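PDB 6I2M: kelch repeat and BTB domain-containing protein A55, which probably acts as a substrate-specific adapter of CUL3-containing E3 ubiquitin ligases, its BTB domain contacting CUL3 and its Kelch repeats thought to recruit host proteins. Local coordinates for residues 11-15 / 76-82; 22-28 / 59-65; 123-127 / 142-146; 147-151 / 174-178. One frame throughout, in Å; residues are numbered along the deposited sequence.

Interaction 1: 11-15 / 76-82; sequences INGFR and IDYIYGI
Arg15 lies across one face of the Tyr80 ring, its extended chain carrying CD to 3.6 Å from the ring centroid, almost directly above the middle, in a CH-pi contact. Further along, the guanidinium overhangs the rim: Arg15 CZ is 4.7 Å from the Tyr80 centroid, an off-centre cation-pi arrangement with the two planes 27° apart. The contact thus shows how one arginine can use its aliphatic and charged parts separately. At the far end, Arg15 NH1 gives a hydrogen bond of 2.8 Å to Asp77 OD1, close to the guanidinium plane, and this is the core of a salt bridge; NH2 reaches the same oxygen only weakly. Ile76 CG2 covers one face of the guanidinium, 3.5 Å from Arg15 NH2. A further weak bond, within the same helix, runs from Arg15 NH1 to Asn12 OD1 (3.3 Å).

Asn12 itself is shared between partners. With CG anti to the backbone N (chi1 -172°), its amide extends beside Tyr80 CB and sets ND2 3.6 Å from Ile82 CD1. Ile11 CG2 meets the ring at Tyr80 CE2, 3.7 Å away; the Ile11 side chain also packs on Leu37 of the second subunit, so helix 4-17 takes part in the dimer contact. The Tyr80 hydroxyl is hydrogen-bonded to His35. Helix 4-17 is joined in this way to the C-terminal end of helix 69-79 within the BTB domain. With a methyl over one face, a carboxylate at the edge and an amide oxygen and a ring nearby, the guanidinium's positive charge is probably well stabilised and its orientation set by several weak forces added to one strong pair.

Interaction 2: 22-28 / 59-65; sequences DISIVIN and EYEVNLS
Four backbone hydrogen bonds join strand 23-27 to 59-65 in parallel register: Ser24 N to Tyr60 O, Val62 N to Ser24 O, Val26 N to Val62 O (2.8 Å, nearly straight at 176°) and Leu64 N to Val26 O. A fifth, Asn28 N to Ser65 OG (2.9 Å), extends the pairing past the strands by means of a side chain. On the buried face, Ile23 CD1 rests 3.7 Å from Val62 CG2, and Ile25 CG2 lies 3.9 Å from Leu64 CD1. The other face carries Val26 CG2 against Glu61 CG (3.7 Å). At the start, the Tyr60 ring, swung back by a chi1 of -155°, lies over the Asp22-Ile23 peptide with Asp22 C 3.6 Å above its plane.

Further out, strand 30-34 flanks 23-27 from its other edge. There Arg31 pairs with Glu61 in a salt bridge, Asn33 OD1 is hydrogen-bonded to Ser24 OG, and Asp22 and Ile23 facing Ala34 form a classic beta bulge. Ile25 and Ile27 pack on helix 69-79, while another protein's chain touches Val62 and Leu64, consistent with the CUL3-binding role of this domain. A three-stranded mixed sheet with helices against one face is the arrangement of the BTB/POZ fold.

Interaction 3: 123-127 / 142-146; sequences CIDFY and SFNTI
Tyr127 and Phe143 carry the two rings of this contact, set side by side and pointing the same way: Tyr127 CE1 comes up to the edge of the Phe143 ring, near its plane, 3.8 Å from Phe143 CD1. Lys169 of helix 164-171 makes a cation-pi contact with Phe143 and also touches Tyr127. Ile146 CD1 approaches the Tyr127 ring obliquely. This is an antiparallel helix pair of the BACK domain, helices 120-132 and 136-147, with the segment axes 8.5 Å apart at an angle of 145°.

The approach is closest where side chains are small. Cys123 and Ser142 have CA atoms 4.7 Å apart, and Ser142 CB lies 3.6 Å from Cys123 O. The Ser142 hydroxyl does not bond across; it is hydrogen-bonded to Ile138 O of its own helix, so a polar group is satisfied inside an apolar seam, and Thr145 OG1 likewise pairs with Ala141 O. Leu153 of helix 150-153 and Ile170 of helix 164-171 touch Ile146. Ile146 reaches across to helix 120-132: its CG1 meets Cys123 SG at 3.7 Å, and its terminal CD1 ends 3.5 Å from Cys123 O and 3.6 Å from Tyr127 CB.

Interaction 4: 147-151 / 174-178; sequences LQNIL and DMLNI
Asn177 turns its CG anti to the backbone N (chi1 -171°), which carries the amide ND2 to Gln148 O and leaves CB beside Leu147 O, while Ile178, with CG1 wedged between its backbone N and carbonyl carbon (chi1 49°), sends CG2 toward Leu151 and Ile150. Both torsions serve a loop that folds against the junction between helices 136-147 and 150-153. Two hydrogen bonds hold it there. Asn177 N donates to Leu147 O at 2.8 Å, and Asn177 ND2 donates to Gln148 O at 3.2 Å; in the second, the nitrogen sits above the carbonyl plane, although the acceptor is near the plane of the asparagine amide. Asn177 is also the centre of an inverse gamma turn, closed by a weak bond from Ile178 N to Leu176 O.

Van der Waals contacts surround these bonds. Leu147 reaches along the loop, with CD2 3.6 Å from Asp174 O, and makes an apolar contact through CG, 3.9 Å from Leu176 CB. Ile150 CG2 lies 3.4 Å from Asn177 O, and the same methyl is 3.9 Å from Ile178 CG2. Leu151 crosses Ile178 at about a right angle, its CG 3.9 Å from that CG2. Ile187 of helix 184-195 touches Ile150, Leu151 and Ile178, and Ile170 of helix 164-171 touches Leu147 and Ile150.

The contact brings the loop between helices 164-171 and 184-195 onto a helix junction of the BACK domain. Asparagine here supplies donors from both its backbone and its amide, satisfying two consecutive carbonyls at the break between helices, while Leu147, Ile150 and Leu151 add apolar contacts with Leu176 and Ile178.

How the interactions relate
The four contacts fall into two groups on opposite sides of the chain's centre. Interactions 1 and 2 belong to the BTB part and touch directly, Ile76 CD1 meeting Ile25 CD1 at 3.8 Å, so helix 69-79, a partner in interaction 1, packs on strand 23-27 of interaction 2; centres are 17 Å apart. Interactions 3 and 4 lie in the BACK part, where segment 147-151 follows directly on 142-146, and their centres lie about 34 Å and 45 Å from that of interaction 1. Chemistry follows place: interaction 3 is buried and almost wholly apolar, whereas the other three are partly buried. Interaction 1 relies on charge and a ring, interaction 2 on strand pairing, interaction 4 on loop donors meeting helix-junction carbonyls.

Interaction 1: 11-15 / 76-82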
loop_
_atom_site.group_PDB
_atom_site.type_symbol
_atom_site.label_atom_id
_atom_site.label_comp_id
_atom_site.label_asym_id
_atom_site.label_seq_id
_atom_site.Cartn_x
_atom_site.Cartn_y
_atom_site.Cartn_z
ATOM N N ILE A 11 0.445 -8.599 -0.946
ATOM C CA ILE A 11 -1.024 -8.684 -1.000
ATOM C C ILE A 11 -1.459 -9.177 -2.396
ATOM O O ILE A 11 -2.342 -10.036 -2.491
ATOM C CB ILE A 11 -1.693 -7.339 -0.563
ATOM C CG1 ILE A 11 -1.402 -7.039 0.928
ATOM C CG2 ILE A 11 -3.210 -7.325 -0.835
ATOM C CD1 ILE A 11 -1.534 -5.567 1.348
ATOM N N ASN A 12 -0.795 -8.674 -3.463
ATOM C CA ASN A 12 -1.040 -9.084 -4.853
ATOM C C ASN A 12 -0.578 -10.532 -5.066
ATOM O O ASN A 12 -1.149 -11.239 -5.896
ATOM C CB ASN A 12 -0.345 -8.136 -5.839
ATOM C CG ASN A 12 -0.689 -8.367 -7.297
ATOM O OD1 ASN A 12 -1.858 -8.483 -7.688
ATOM N ND2 ASN A 12 0.332 -8.420 -8.138
ATOM N N GLY A 13 0.437 -10.944 -4.302
ATOM C CA GLY A 13 0.974 -12.300 -4.306
ATOM C C GLY A 13 0.005 -13.270 -3.658
ATOM O O GLY A 13 -0.107 -14.418 -4.094
ATOM N N PHE A 14 -0.715 -12.797 -2.613
ATOM C CA PHE A 14 -1.742 -13.553 -1.892
ATOM C C PHE A 14 -2.996 -13.681 -2.767
ATOM O O PHE A 14 -3.676 -14.705 -2.715
ATOM C CB PHE A 14 -2.112 -12.863 -0.563
ATOM C CG PHE A 14 -1.083 -12.843 0.550
ATOM C CD1 PHE A 14 -0.286 -13.954 0.807
ATOM C CD2 PHE A 14 -0.982 -11.750 1.402
ATOM C CE1 PHE A 14 0.641 -13.943 1.854
ATOM C CE2 PHE A 14 -0.062 -11.744 2.454
ATOM C CZ PHE A 14 0.742 -12.841 2.675
ATOM N N ARG A 15 -3.293 -12.630 -3.565
ATOM C CA ARG A 15 -4.424 -12.538 -4.492
ATOM C C ARG A 15 -4.327 -13.617 -5.584
ATOM O O ARG A 15 -5.330 -14.265 -5.891
ATOM C CB ARG A 15 -4.478 -11.125 -5.106
ATOM C CG ARG A 15 -5.601 -10.886 -6.110
ATOM C CD ARG A 15 -5.251 -9.733 -7.027
ATOM N NE ARG A 15 -6.046 -9.742 -8.255
ATOM C CZ ARG A 15 -5.766 -9.020 -9.337
ATOM N NH1 ARG A 15 -4.701 -8.226 -9.356
ATOM N NH2 ARG A 15 -6.543 -9.092 -10.408
ATOM N N ILE A 76 -8.517 -3.636 -11.463
ATOM C CA ILE A 76 -8.236 -4.355 -10.213
ATOM C C ILE A 76 -6.709 -4.459 -10.077
ATOM O O ILE A 76 -6.182 -4.233 -8.989
ATOM C CB ILE A 76 -8.965 -5.730 -10.129
ATOM C CG1 ILE A 76 -10.497 -5.541 -10.097
ATOM C CG2 ILE A 76 -8.500 -6.554 -8.907
ATOM C CD1 ILE A 76 -11.287 -6.704 -10.661
ATOM N N ASP A 77 -6.002 -4.720 -11.203
ATOM C CA ASP A 77 -4.537 -4.775 -11.262
ATOM C C ASP A 77 -3.941 -3.408 -10.896
ATOM O O ASP A 77 -2.885 -3.355 -10.266
ATOM C CB ASP A 77 -4.053 -5.220 -12.656
ATOM C CG ASP A 77 -4.293 -6.683 -12.999
ATOM O OD1 ASP A 77 -4.334 -7.517 -12.065
ATOM O OD2 ASP A 77 -4.415 -6.995 -14.202
ATOM N N TYR A 78 -4.646 -2.312 -11.261
ATOM C CA TYR A 78 -4.262 -0.936 -10.937
ATOM C C TYR A 78 -4.466 -0.653 -9.442
ATOM O O TYR A 78 -3.663 0.078 -8.857
ATOM C CB TYR A 78 -5.019 0.081 -11.812
ATOM C CG TYR A 78 -4.589 1.515 -11.591
ATOM C CD1 TYR A 78 -3.388 1.993 -12.109
ATOM C CD2 TYR A 78 -5.384 2.398 -10.866
ATOM C CE1 TYR A 78 -2.983 3.309 -11.901
ATOM C CE2 TYR A 78 -4.989 3.717 -10.651
ATOM C CZ TYR A 78 -3.790 4.171 -11.175
ATOM O OH TYR A 78 -3.398 5.473 -10.972
ATOM N N ILE A 79 -5.526 -1.243 -8.826
ATOM C CA ILE A 79 -5.825 -1.133 -7.386
ATOM C C ILE A 79 -4.672 -1.814 -6.620
ATOM O O ILE A 79 -4.237 -1.313 -5.582
ATOM C CB ILE A 79 -7.240 -1.706 -7.033
ATOM C CG1 ILE A 79 -8.361 -0.853 -7.669
ATOM C CG2 ILE A 79 -7.460 -1.817 -5.518
ATOM C CD1 ILE A 79 -9.698 -1.572 -7.937
ATOM N N TYR A 80 -4.142 -2.919 -7.188
ATOM C CA TYR A 80 -2.998 -3.663 -6.662
ATOM C C TYR A 80 -1.675 -3.044 -7.189
ATOM O O TYR A 80 -1.701 -1.952 -7.765
ATOM C CB TYR A 80 -3.136 -5.168 -6.976
ATOM C CG TYR A 80 -4.187 -5.867 -6.134
ATOM C CD1 TYR A 80 -5.530 -5.847 -6.499
ATOM C CD2 TYR A 80 -3.836 -6.560 -4.979
ATOM C CE1 TYR A 80 -6.501 -6.479 -5.726
ATOM C CE2 TYR A 80 -4.798 -7.208 -4.203
ATOM C CZ TYR A 80 -6.130 -7.166 -4.583
ATOM O OH TYR A 80 -7.087 -7.796 -3.825
ATOM N N GLY A 81 -0.547 -3.720 -6.968
ATOM C CA GLY A 81 0.779 -3.227 -7.340
ATOM C C GLY A 81 1.180 -3.208 -8.806
ATOM O O GLY A 81 2.368 -3.044 -9.097
ATOM N N ILE A 82 0.217 -3.343 -9.744
ATOM C CA ILE A 82 0.502 -3.351 -11.188
ATOM C C ILE A 82 0.148 -1.994 -11.850
ATOM O O ILE A 82 -0.998 -1.555 -11.737
ATOM C CB ILE A 82 -0.165 -4.571 -11.902
ATOM C CG1 ILE A 82 0.267 -5.909 -11.256
ATOM C CG2 ILE A 82 0.120 -4.576 -13.416
ATOM C CD1 ILE A 82 -0.817 -6.993 -11.223
#

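Interaction 2: 22-28 / 59-65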
loop_
_atom_site.group_PDB
_atom_site.type_symbol
_atom_site.label_atom_id
_atom_site.label_comp_id
_atom_site.label_asym_id
_atom_site.label_seq_id
_atom_site.Cartn_x
_atom_site.Cartn_y
_atom_site.Cartn_z
ATOM N N ASP A 22 -11.927 -12.959 -0.069
ATOM C CA ASP A 22 -13.284 -13.029 0.469
ATOM C C ASP A 22 -14.352 -12.432 -0.471
ATOM O O ASP A 22 -15.503 -12.260 -0.059
ATOM C CB ASP A 22 -13.335 -12.401 1.879
ATOM C CG ASP A 22 -12.979 -10.925 1.976
ATOM O OD1 ASP A 22 -12.130 -10.459 1.182
ATOM O OD2 ASP A 22 -13.532 -10.242 2.863
ATOM N N ILE A 23 -13.984 -12.162 -1.743
ATOM C CA ILE A 23 -14.896 -11.617 -2.754
ATOM C C ILE A 23 -14.512 -12.074 -4.177
ATOM O O ILE A 23 -13.330 -12.266 -4.477
ATOM C CB ILE A 23 -15.066 -10.065 -2.627
ATOM C CG1 ILE A 23 -16.294 -9.538 -3.407
ATOM C CG2 ILE A 23 -13.799 -9.285 -2.985
ATOM C CD1 ILE A 23 -17.627 -9.852 -2.774
ATOM N N SER A 24 -15.534 -12.262 -5.034
ATOM C CA SER A 24 -15.392 -12.679 -6.428
ATOM C C SER A 24 -16.257 -11.802 -7.341
ATOM O O SER A 24 -17.431 -11.563 -7.042
ATOM C CB SER A 24 -15.774 -14.149 -6.592
ATOM O OG SER A 24 -15.018 -15.000 -5.746
ATOM N N ILE A 25 -15.667 -11.312 -8.444
ATOM C CA ILE A 25 -16.356 -10.472 -9.428
ATOM C C ILE A 25 -16.662 -11.309 -10.674
ATOM O O ILE A 25 -15.753 -11.894 -11.266
ATOM C CB ILE A 25 -15.578 -9.155 -9.724
ATOM C CG1 ILE A 25 -15.455 -8.297 -8.444
ATOM C CG2 ILE A 25 -16.242 -8.349 -10.855
ATOM C CD1 ILE A 25 -14.187 -7.472 -8.331
ATOM N N VAL A 26 -17.953 -11.378 -11.043
ATOM C CA VAL A 26 -18.447 -12.152 -12.181
ATOM C C VAL A 26 -18.881 -11.245 -13.340
ATOM O O VAL A 26 -19.772 -10.406 -13.183
ATOM C CB VAL A 26 -19.553 -13.163 -11.753
ATOM C CG1 VAL A 26 -20.201 -13.843 -12.959
ATOM C CG2 VAL A 26 -18.997 -14.209 -10.793
ATOM N N ILE A 27 -18.231 -11.428 -14.503
ATOM C CA ILE A 27 -18.513 -10.720 -15.755
ATOM C C ILE A 27 -18.819 -11.807 -16.793
ATOM O O ILE A 27 -17.898 -12.434 -17.328
ATOM C CB ILE A 27 -17.363 -9.753 -16.185
ATOM C CG1 ILE A 27 -17.028 -8.736 -15.074
ATOM C CG2 ILE A 27 -17.701 -9.027 -17.496
ATOM C CD1 ILE A 27 -15.560 -8.591 -14.804
ATOM N N ASN A 28 -20.127 -12.057 -17.020
ATOM C CA ASN A 28 -20.688 -13.066 -17.929
ATOM C C ASN A 28 -20.272 -14.501 -17.542
ATOM O O ASN A 28 -21.059 -15.199 -16.898
ATOM C CB ASN A 28 -20.396 -12.749 -19.410
ATOM C CG ASN A 28 -20.990 -11.449 -19.896
ATOM O OD1 ASN A 28 -22.213 -11.259 -19.921
ATOM N ND2 ASN A 28 -20.135 -10.527 -20.309
ATOM N N GLU A 59 -22.125 -10.427 0.976
ATOM C CA GLU A 59 -22.094 -11.409 -0.111
ATOM C C GLU A 59 -20.662 -11.730 -0.571
ATOM O O GLU A 59 -19.751 -10.924 -0.366
ATOM C CB GLU A 59 -23.002 -10.989 -1.289
ATOM C CG GLU A 59 -22.470 -9.848 -2.148
ATOM C CD GLU A 59 -23.397 -9.295 -3.218
ATOM O OE1 GLU A 59 -24.549 -9.773 -3.333
ATOM O OE2 GLU A 59 -22.961 -8.377 -3.949
ATOM N N TYR A 60 -20.475 -12.909 -1.189
ATOM C CA TYR A 60 -19.187 -13.389 -1.696
ATOM C C TYR A 60 -19.047 -13.149 -3.212
ATOM O O TYR A 60 -17.926 -13.117 -3.721
ATOM C CB TYR A 60 -19.029 -14.888 -1.370
ATOM C CG TYR A 60 -17.596 -15.376 -1.290
ATOM C CD1 TYR A 60 -16.955 -15.907 -2.407
ATOM C CD2 TYR A 60 -16.903 -15.367 -0.082
ATOM C CE1 TYR A 60 -15.643 -16.375 -2.334
ATOM C CE2 TYR A 60 -15.594 -15.842 0.005
ATOM C CZ TYR A 60 -14.966 -16.341 -1.126
ATOM O OH TYR A 60 -13.674 -16.807 -1.050
ATOM N N GLU A 61 -20.181 -12.966 -3.922
ATOM C CA GLU A 61 -20.218 -12.778 -5.375
ATOM C C GLU A 61 -20.860 -11.451 -5.805
ATOM O O GLU A 61 -21.952 -11.119 -5.343
ATOM C CB GLU A 61 -20.950 -13.965 -6.021
ATOM C CG GLU A 61 -20.686 -14.138 -7.504
ATOM C CD GLU A 61 -21.493 -15.243 -8.155
ATOM O OE1 GLU A 61 -21.187 -16.431 -7.909
ATOM O OE2 GLU A 61 -22.432 -14.919 -8.918
ATOM N N VAL A 62 -20.184 -10.712 -6.713
ATOM C CA VAL A 62 -20.646 -9.431 -7.277
ATOM C C VAL A 62 -20.737 -9.579 -8.806
ATOM O O VAL A 62 -19.738 -9.914 -9.446
ATOM C CB VAL A 62 -19.755 -8.220 -6.859
ATOM C CG1 VAL A 62 -20.272 -6.912 -7.460
ATOM C CG2 VAL A 62 -19.654 -8.096 -5.344
ATOM N N ASN A 63 -21.929 -9.330 -9.380
ATOM C CA ASN A 63 -22.163 -9.442 -10.822
ATOM C C ASN A 63 -22.081 -8.088 -11.536
ATOM O O ASN A 63 -22.942 -7.226 -11.341
ATOM C CB ASN A 63 -23.493 -10.159 -11.108
ATOM C CG ASN A 63 -23.717 -10.564 -12.552
ATOM O OD1 ASN A 63 -22.779 -10.788 -13.330
ATOM N ND2 ASN A 63 -24.978 -10.685 -12.938
ATOM N N LEU A 64 -21.032 -7.909 -12.356
ATOM C CA LEU A 64 -20.790 -6.689 -13.133
ATOM C C LEU A 64 -20.633 -7.026 -14.630
ATOM O O LEU A 64 -19.679 -6.587 -15.278
ATOM C CB LEU A 64 -19.558 -5.926 -12.593
ATOM C CG LEU A 64 -19.663 -5.316 -11.187
ATOM C CD1 LEU A 64 -18.286 -5.063 -10.603
ATOM C CD2 LEU A 64 -20.475 -4.024 -11.191
ATOM N N SER A 65 -21.593 -7.803 -15.172
ATOM C CA SER A 65 -21.627 -8.257 -16.567
ATOM C C SER A 65 -21.846 -7.143 -17.599
ATOM O O SER A 65 -21.503 -7.332 -18.769
ATOM C CB SER A 65 -22.666 -9.359 -16.744
ATOM O OG SER A 65 -22.307 -10.518 -16.010
#

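Interaction 3: 123-127 / 142-146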
loop_
_atom_site.group_PDB
_atom_site.type_symbol
_atom_site.label_atom_id
_atom_site.label_comp_id
_atom_site.label_asym_id
_atom_site.label_seq_id
_atom_site.Cartn_x
_atom_site.Cartn_y
_atom_site.Cartn_z
ATOM N N CYS A 123 -9.217 13.137 -31.483
ATOM C CA CYS A 123 -10.225 14.128 -31.065
ATOM C C CYS A 123 -11.627 13.894 -31.639
ATOM O O CYS A 123 -12.615 14.091 -30.929
ATOM C CB CYS A 123 -9.742 15.543 -31.363
ATOM S SG CYS A 123 -9.561 15.914 -33.128
ATOM N N ILE A 124 -11.701 13.493 -32.921
ATOM C CA ILE A 124 -12.939 13.208 -33.652
ATOM C C ILE A 124 -13.736 12.056 -32.987
ATOM O O ILE A 124 -14.966 12.122 -32.932
ATOM C CB ILE A 124 -12.638 12.989 -35.172
ATOM C CG1 ILE A 124 -13.931 12.905 -36.013
ATOM C CG2 ILE A 124 -11.697 11.798 -35.438
ATOM C CD1 ILE A 124 -13.855 13.641 -37.332
ATOM N N ASP A 125 -13.028 11.054 -32.430
ATOM C CA ASP A 125 -13.613 9.899 -31.749
ATOM C C ASP A 125 -13.925 10.186 -30.274
ATOM O O ASP A 125 -14.953 9.724 -29.773
ATOM C CB ASP A 125 -12.686 8.674 -31.889
ATOM C CG ASP A 125 -13.211 7.385 -31.283
ATOM O OD1 ASP A 125 -14.397 7.055 -31.514
ATOM O OD2 ASP A 125 -12.430 6.695 -30.595
ATOM N N PHE A 126 -13.043 10.943 -29.585
ATOM C CA PHE A 126 -13.193 11.286 -28.168
ATOM C C PHE A 126 -14.336 12.269 -27.874
ATOM O O PHE A 126 -14.802 12.318 -26.733
ATOM C CB PHE A 126 -11.868 11.785 -27.568
ATOM C CG PHE A 126 -10.879 10.682 -27.274
ATOM C CD1 PHE A 126 -11.063 9.829 -26.191
ATOM C CD2 PHE A 126 -9.756 10.502 -28.072
ATOM C CE1 PHE A 126 -10.152 8.802 -25.926
ATOM C CE2 PHE A 126 -8.842 9.478 -27.802
ATOM C CZ PHE A 126 -9.044 8.637 -26.729
ATOM N N TYR A 127 -14.796 13.035 -28.886
ATOM C CA TYR A 127 -15.903 13.984 -28.728
ATOM C C TYR A 127 -17.245 13.257 -28.614
ATOM O O TYR A 127 -18.016 13.555 -27.700
ATOM C CB TYR A 127 -15.920 15.026 -29.864
ATOM C CG TYR A 127 -17.153 15.906 -29.886
ATOM C CD1 TYR A 127 -17.269 17.003 -29.039
ATOM C CD2 TYR A 127 -18.201 15.647 -30.767
ATOM C CE1 TYR A 127 -18.405 17.812 -29.051
ATOM C CE2 TYR A 127 -19.345 16.444 -30.783
ATOM C CZ TYR A 127 -19.441 17.530 -29.928
ATOM O OH TYR A 127 -20.562 18.324 -29.950
ATOM N N SER A 142 -11.874 18.057 -26.784
ATOM C CA SER A 142 -11.980 17.366 -28.071
ATOM C C SER A 142 -12.629 18.279 -29.105
ATOM O O SER A 142 -12.270 18.216 -30.279
ATOM C CB SER A 142 -12.785 16.078 -27.930
ATOM O OG SER A 142 -12.175 15.184 -27.015
ATOM N N PHE A 143 -13.571 19.140 -28.657
ATOM C CA PHE A 143 -14.275 20.125 -29.479
ATOM C C PHE A 143 -13.281 21.176 -29.986
ATOM O O PHE A 143 -13.321 21.524 -31.167
ATOM C CB PHE A 143 -15.401 20.786 -28.665
ATOM C CG PHE A 143 -16.291 21.747 -29.415
ATOM C CD1 PHE A 143 -17.374 21.286 -30.154
ATOM C CD2 PHE A 143 -16.081 23.119 -29.340
ATOM C CE1 PHE A 143 -18.210 22.177 -30.832
ATOM C CE2 PHE A 143 -16.915 24.010 -30.020
ATOM C CZ PHE A 143 -17.975 23.532 -30.762
ATOM N N ASN A 144 -12.379 21.654 -29.099
ATOM C CA ASN A 144 -11.342 22.639 -29.426
ATOM C C ASN A 144 -10.313 22.065 -30.404
ATOM O O ASN A 144 -9.864 22.779 -31.302
ATOM C CB ASN A 144 -10.649 23.152 -28.156
ATOM C CG ASN A 144 -11.529 23.953 -27.222
ATOM O OD1 ASN A 144 -12.361 24.770 -27.638
ATOM N ND2 ASN A 144 -11.351 23.742 -25.927
ATOM N N THR A 145 -9.959 20.772 -30.238
ATOM C CA THR A 145 -8.998 20.062 -31.089
ATOM C C THR A 145 -9.626 19.743 -32.467
ATOM O O THR A 145 -8.896 19.660 -33.455
ATOM C CB THR A 145 -8.400 18.850 -30.352
ATOM O OG1 THR A 145 -8.086 19.231 -29.013
ATOM C CG2 THR A 145 -7.137 18.313 -31.021
ATOM N N ILE A 146 -10.972 19.606 -32.533
ATOM C CA ILE A 146 -11.702 19.381 -33.788
ATOM C C ILE A 146 -11.720 20.694 -34.583
ATOM O O ILE A 146 -11.424 20.687 -35.779
ATOM C CB ILE A 146 -13.126 18.783 -33.545
ATOM C CG1 ILE A 146 -13.045 17.255 -33.382
ATOM C CG2 ILE A 146 -14.133 19.158 -34.661
ATOM C CD1 ILE A 146 -14.210 16.630 -32.654
#

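Interaction 4: 147-151 / 174-178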
loop_
_atom_site.group_PDB
_atom_site.type_symbol
_atom_site.label_atom_id
_atom_site.label_comp_id
_atom_site.label_asym_id
_atom_site.label_seq_id
_atom_site.Cartn_x
_atom_site.Cartn_y
_atom_site.Cartn_z
ATOM N N LEU A 147 -12.034 21.812 -33.898
ATOM C CA LEU A 147 -12.108 23.163 -34.457
ATOM C C LEU A 147 -10.768 23.674 -35.008
ATOM O O LEU A 147 -10.772 24.419 -35.989
ATOM C CB LEU A 147 -12.695 24.136 -33.416
ATOM C CG LEU A 147 -14.173 24.531 -33.586
ATOM C CD1 LEU A 147 -15.114 23.364 -33.315
ATOM C CD2 LEU A 147 -14.534 25.670 -32.661
ATOM N N GLN A 148 -9.631 23.255 -34.406
ATOM C CA GLN A 148 -8.292 23.657 -34.859
ATOM C C GLN A 148 -7.751 22.765 -36.005
ATOM O O GLN A 148 -6.732 23.104 -36.613
ATOM C CB GLN A 148 -7.292 23.767 -33.685
ATOM C CG GLN A 148 -6.915 22.447 -33.010
ATOM C CD GLN A 148 -6.095 22.641 -31.754
ATOM O OE1 GLN A 148 -6.486 23.351 -30.818
ATOM N NE2 GLN A 148 -4.942 21.993 -31.697
ATOM N N ASN A 149 -8.449 21.649 -36.306
ATOM C CA ASN A 149 -8.093 20.699 -37.367
ATOM C C ASN A 149 -9.312 20.369 -38.263
ATOM O O ASN A 149 -9.333 19.323 -38.916
ATOM C CB ASN A 149 -7.493 19.417 -36.759
ATOM C CG ASN A 149 -6.204 19.622 -36.001
ATOM O OD1 ASN A 149 -5.160 19.955 -36.573
ATOM N ND2 ASN A 149 -6.246 19.409 -34.696
ATOM N N ILE A 150 -10.299 21.290 -38.311
ATOM C CA ILE A 150 -11.573 21.198 -39.042
ATOM C C ILE A 150 -11.414 20.805 -40.532
ATOM O O ILE A 150 -12.062 19.849 -40.963
ATOM C CB ILE A 150 -12.429 22.496 -38.853
ATOM C CG1 ILE A 150 -13.803 22.394 -39.567
ATOM C CG2 ILE A 150 -11.669 23.783 -39.240
ATOM C CD1 ILE A 150 -14.903 23.312 -39.017
ATOM N N LEU A 151 -10.561 21.515 -41.299
ATOM C CA LEU A 151 -10.366 21.257 -42.731
ATOM C C LEU A 151 -9.597 19.963 -43.031
ATOM O O LEU A 151 -9.678 19.456 -44.151
ATOM C CB LEU A 151 -9.727 22.468 -43.440
ATOM C CG LEU A 151 -10.567 23.758 -43.492
ATOM C CD1 LEU A 151 -9.769 24.900 -44.081
ATOM C CD2 LEU A 151 -11.859 23.569 -44.283
ATOM N N ASP A 174 -17.701 31.002 -33.599
ATOM C CA ASP A 174 -16.290 31.215 -33.933
ATOM C C ASP A 174 -15.352 30.102 -33.427
ATOM O O ASP A 174 -15.805 28.982 -33.182
ATOM C CB ASP A 174 -15.836 32.603 -33.437
ATOM C CG ASP A 174 -16.008 32.811 -31.945
ATOM O OD1 ASP A 174 -15.083 32.451 -31.186
ATOM O OD2 ASP A 174 -17.067 33.334 -31.537
ATOM N N MET A 175 -14.032 30.422 -33.317
ATOM C CA MET A 175 -12.908 29.582 -32.867
ATOM C C MET A 175 -12.506 28.489 -33.896
ATOM O O MET A 175 -11.434 27.893 -33.757
ATOM C CB MET A 175 -13.148 28.996 -31.455
ATOM C CG MET A 175 -11.876 28.638 -30.691
ATOM S SD MET A 175 -10.729 30.015 -30.411
ATOM C CE MET A 175 -9.455 29.173 -29.511
ATOM N N LEU A 176 -13.329 28.267 -34.945
ATOM C CA LEU A 176 -13.031 27.290 -35.997
ATOM C C LEU A 176 -11.904 27.796 -36.910
ATOM O O LEU A 176 -12.025 28.863 -37.518
ATOM C CB LEU A 176 -14.288 26.826 -36.780
ATOM C CG LEU A 176 -15.190 27.871 -37.462
ATOM C CD1 LEU A 176 -15.805 27.303 -38.722
ATOM C CD2 LEU A 176 -16.301 28.342 -36.534
ATOM N N ASN A 177 -10.781 27.054 -36.933
ATOM C CA ASN A 177 -9.572 27.393 -37.686
ATOM C C ASN A 177 -9.763 27.297 -39.204
ATOM O O ASN A 177 -9.432 26.282 -39.826
ATOM C CB ASN A 177 -8.373 26.563 -37.197
ATOM C CG ASN A 177 -7.024 26.978 -37.746
ATOM O OD1 ASN A 177 -6.756 28.153 -38.027
ATOM N ND2 ASN A 177 -6.131 26.010 -37.893
ATOM N N ILE A 178 -10.309 28.375 -39.792
ATOM C CA ILE A 178 -10.547 28.519 -41.231
ATOM C C ILE A 178 -10.010 29.873 -41.707
ATOM O O ILE A 178 -10.504 30.918 -41.272
ATOM C CB ILE A 178 -12.022 28.234 -41.666
ATOM C CG1 ILE A 178 -13.061 28.980 -40.787
ATOM C CG2 ILE A 178 -12.298 26.727 -41.705
ATOM C CD1 ILE A 178 -14.306 29.476 -41.537
#